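Local coordinates for protein leucine aminopeptidase (Fimbriiglobus ruber, PDB 7D1B) that probably converts N-terminal glutaminyl residues of peptides to pyroglutamate, as a zinc-dependent glutaminyl cyclase of the M28 peptidase family, at residues T133-H138 and E187-D192. Residues are numbered along the deposited sequence; the frame is centred on the assembly and turned at random.
Sequences TRPAAH and EEYILD. With ZN (zinc ion), chain B.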
ATOM      1  N   THR A 133       8.713   3.276   7.695  1.00 12.28           N
ATOM      2  CA  THR A 133       8.604   4.728   7.661  1.00 12.85           C
ATOM      3  C   THR A 133       9.962   5.331   7.345  1.00 12.09           C
ATOM      4  O   THR A 133      11.007   4.834   7.790  1.00 12.91           O
ATOM      5  CB  THR A 133       7.993   5.318   8.939  1.00 13.66           C
ATOM      6  OG1 THR A 133       8.801   5.005  10.085  1.00 13.98           O
ATOM      7  CG2 THR A 133       6.571   4.792   9.153  1.00 14.85           C
ATOM      8  N   ARG A 134       9.947   6.408   6.578  1.00 12.97           N
ATOM      9  CA  ARG A 134      11.182   7.055   6.170  1.00 13.35           C
ATOM     10  C   ARG A 134      11.929   7.564   7.403  1.00 13.46           C
ATOM     11  O   ARG A 134      11.305   8.070   8.340  1.00 14.01           O
ATOM     12  CB  ARG A 134      10.839   8.237   5.274  1.00 13.94           C
ATOM     13  CG  ARG A 134      11.995   8.746   4.451  1.00 14.17           C
ATOM     14  CD  ARG A 134      11.540   9.909   3.569  1.00 14.90           C
ATOM     15  NE  ARG A 134      12.648  10.451   2.806  1.00 15.05           N
ATOM     16  CZ  ARG A 134      12.958  10.142   1.551  1.00 14.49           C
ATOM     17  NH1 ARG A 134      14.041  10.689   0.999  1.00 15.96           N
ATOM     18  NH2 ARG A 134      12.228   9.275   0.858  1.00 15.71           N
ATOM     19  N   PRO A 135      13.259   7.462   7.438  1.00 13.55           N
ATOM     20  CA  PRO A 135      13.972   7.860   8.662  1.00 14.68           C
ATOM     21  C   PRO A 135      13.805   9.320   9.025  1.00 14.99           C
ATOM     22  O   PRO A 135      13.880   9.653  10.213  1.00 17.78           O
ATOM     23  CB  PRO A 135      15.432   7.485   8.365  1.00 15.06           C
ATOM     24  CG  PRO A 135      15.296   6.297   7.422  1.00 15.53           C
ATOM     25  CD  PRO A 135      14.124   6.685   6.530  1.00 13.97           C
ATOM     26  N   ALA A 136      13.587  10.198   8.051  1.00 14.54           N
ATOM     27  CA  ALA A 136      13.472  11.620   8.330  1.00 15.32           C
ATOM     28  C   ALA A 136      12.467  12.239   7.376  1.00 14.87           C
ATOM     29  O   ALA A 136      12.258  11.746   6.260  1.00 15.33           O
ATOM     30  CB  ALA A 136      14.820  12.345   8.180  1.00 18.41           C
ATOM     31  N   ALA A 137      11.871  13.345   7.826  1.00 15.38           N
ATOM     32  CA  ALA A 137      10.945  14.137   7.013  1.00 15.91           C
ATOM     33  C   ALA A 137      11.788  15.036   6.109  1.00 15.93           C
ATOM     34  O   ALA A 137      11.987  16.226   6.360  1.00 16.57           O
ATOM     35  CB  ALA A 137      10.023  14.948   7.913  1.00 16.89           C
ATOM     36  N   HIS A 138      12.305  14.444   5.031  1.00 15.99           N
ATOM     37  CA  HIS A 138      13.331  15.114   4.236  1.00 16.84           C
ATOM     38  C   HIS A 138      12.824  16.303   3.426  1.00 18.14           C
ATOM     39  O   HIS A 138      13.657  17.027   2.864  1.00 19.84           O
ATOM     40  CB  HIS A 138      14.029  14.134   3.299  1.00 17.47           C
ATOM     41  CG  HIS A 138      15.003  13.233   3.981  1.00 16.03           C
ATOM     42  ND1 HIS A 138      14.915  11.859   3.903  1.00 16.81           N
ATOM     43  CD2 HIS A 138      16.097  13.506   4.729  1.00 17.78           C
ATOM     44  CE1 HIS A 138      15.927  11.325   4.568  1.00 17.13           C
ATOM     45  NE2 HIS A 138      16.652  12.301   5.089  1.00 17.82           N
ATOM     46  N   GLU A 187      10.650   0.280   1.583  1.00 11.85           N
ATOM     47  CA  GLU A 187      10.386   1.131   0.429  1.00 12.13           C
ATOM     48  C   GLU A 187      11.276   2.362   0.446  1.00 11.74           C
ATOM     49  O   GLU A 187      11.763   2.790  -0.601  1.00 12.68           O
ATOM     50  CB  GLU A 187       8.926   1.557   0.355  1.00 13.05           C
ATOM     51  CG  GLU A 187       8.612   2.291  -0.950  1.00 14.76           C
ATOM     52  CD  GLU A 187       8.247   3.707  -0.755  1.00 18.10           C
ATOM     53  OE1 GLU A 187       7.740   4.074   0.322  1.00 20.34           O
ATOM     54  OE2 GLU A 187       8.478   4.467  -1.710  1.00 23.25           O
ATOM     55  N   GLU A 188      11.472   2.965   1.616  1.00 12.29           N
ATOM     56  CA  GLU A 188      12.201   4.224   1.688  1.00 12.27           C
ATOM     57  C   GLU A 188      12.993   4.309   2.993  1.00 12.61           C
ATOM     58  O   GLU A 188      12.852   5.240   3.798  1.00 13.00           O
ATOM     59  CB  GLU A 188      11.305   5.427   1.400  1.00 13.96           C
ATOM     60  CG  GLU A 188      10.111   5.597   2.298  1.00 15.17           C
ATOM     61  CD  GLU A 188       9.312   6.826   1.887  1.00 15.95           C
ATOM     62  OE1 GLU A 188       9.837   7.653   1.076  1.00 18.31           O
ATOM     63  OE2 GLU A 188       8.144   6.985   2.332  1.00 16.25           O
ATOM     64  N   TYR A 189      13.901   3.345   3.152  1.00 12.39           N
ATOM     65  CA  TYR A 189      14.870   3.328   4.242  1.00 12.82           C
ATOM     66  C   TYR A 189      16.017   4.271   3.878  1.00 12.86           C
ATOM     67  O   TYR A 189      17.160   3.867   3.649  1.00 12.92           O
ATOM     68  CB  TYR A 189      15.324   1.889   4.460  1.00 13.03           C
ATOM     69  CG  TYR A 189      16.345   1.691   5.551  1.00 12.94           C
ATOM     70  CD1 TYR A 189      16.087   2.081   6.855  1.00 13.95           C
ATOM     71  CD2 TYR A 189      17.570   1.094   5.274  1.00 14.16           C
ATOM     72  CE1 TYR A 189      17.033   1.898   7.861  1.00 14.71           C
ATOM     73  CE2 TYR A 189      18.515   0.895   6.271  1.00 15.34           C
ATOM     74  CZ  TYR A 189      18.235   1.297   7.573  1.00 14.69           C
ATOM     75  OH  TYR A 189      19.137   1.111   8.598  1.00 16.42           O
ATOM     76  N   ILE A 190      15.684   5.556   3.781  1.00 12.85           N
ATOM     77  CA  ILE A 190      16.585   6.548   3.202  1.00 13.30           C
ATOM     78  C   ILE A 190      17.329   7.245   4.334  1.00 13.63           C
ATOM     79  O   ILE A 190      16.790   8.137   5.004  1.00 14.78           O
ATOM     80  CB  ILE A 190      15.844   7.548   2.313  1.00 13.16           C
ATOM     81  CG1 ILE A 190      15.008   6.834   1.246  1.00 13.64           C
ATOM     82  CG2 ILE A 190      16.846   8.542   1.695  1.00 15.18           C
ATOM     83  CD1 ILE A 190      15.758   5.816   0.369  1.00 14.13           C
ATOM     84  N   LEU A 191      18.582   6.840   4.548  1.00 14.33           N
ATOM     85  CA  LEU A 191      19.431   7.491   5.532  1.00 15.62           C
ATOM     86  C   LEU A 191      20.200   8.644   4.916  1.00 16.45           C
ATOM     87  O   LEU A 191      20.441   9.653   5.587  1.00 19.29           O
ATOM     88  CB  LEU A 191      20.374   6.458   6.167  1.00 16.99           C
ATOM     89  CG  LEU A 191      19.641   5.334   6.921  1.00 17.63           C
ATOM     90  CD1 LEU A 191      20.578   4.179   7.271  1.00 19.29           C
ATOM     91  CD2 LEU A 191      18.957   5.868   8.180  1.00 18.78           C
ATOM     92  N   ASP A 192      20.585   8.501   3.659  1.00 15.61           N
ATOM     93  CA  ASP A 192      21.266   9.539   2.896  1.00 16.26           C
ATOM     94  C   ASP A 192      20.359   9.894   1.733  1.00 15.73           C
ATOM     95  O   ASP A 192      20.192   9.074   0.812  1.00 16.37           O
ATOM     96  CB  ASP A 192      22.592   8.980   2.384  1.00 18.73           C
ATOM     97  CG  ASP A 192      23.234   9.860   1.340  1.00 21.50           C
ATOM     98  OD1 ASP A 192      22.890  11.064   1.266  1.00 21.63           O
ATOM     99  OD2 ASP A 192      24.118   9.351   0.599  1.00 23.92           O
TER
HETATM  100 ZN    ZN B 801       7.298   8.578   1.590  1.00 16.73          ZN
HETATM  101  O   HOH W   1       7.560   6.713   5.058  1.00 13.64           O
HETATM  102  O   HOH W   2      19.015  11.909   6.548  1.00 29.50           O
HETATM  103  O   HOH W   3       6.542   8.641  -0.375  1.00 14.76           O
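The zinc site is where these two loops meet: E188 binds the metal, and R134 reaches across from the other loop to hold its carboxylate. E188 OE2 binds the zinc at 1.9 Å; E188 OE1, a longer 2.8 Å from the metal, also takes a salt bridge from R134 NH2 at 2.9 Å. That nitrogen arrives on the anti side of OE1, 32° out of the carboxylate plane, and the two flat groups stand nearly perpendicular, 85° apart. A water, accepting from R134 N and donating to E188 OE2, ties backbone to ligand as well. D155, H309 and another water complete the zinc shell.

The guanidinium is fixed on several sides. With CG anti to the backbone N (chi1 -163°) and the chain extended as far as NE, it reaches H138, whose ND1 accepts from R134 NE at 2.9 Å, in the ring plane, and more loosely from R134 NH1. I190 CG1 lies over one face, off toward the rim, and Y204 OH is a further partner of R134 NH2. An alanine in place of R134 would remove the salt bridge to E188 OE1 and the donors to H138 ND1, and would probably leave the metal-binding carboxylate less restrained on its OE1 side.

Farther from the metal, P135 packs on the backbone of 188-190, its CD 3.3 Å from E188 O, and its CG touches L191 CD2 at 3.8 Å. H138 brings its CE1 edge to I190 O, and a water links H138 NE2 to L191 O.

Both loops follow central strands, 123-130 and 178-184, neighbours in the sheet. A zinc site whose ligands come from loops following the sheet strands and from the start of helix 153-167, with an acidic ligand steadied by a second-shell arginine here, fits the α/β fold of M28 zinc enzymes.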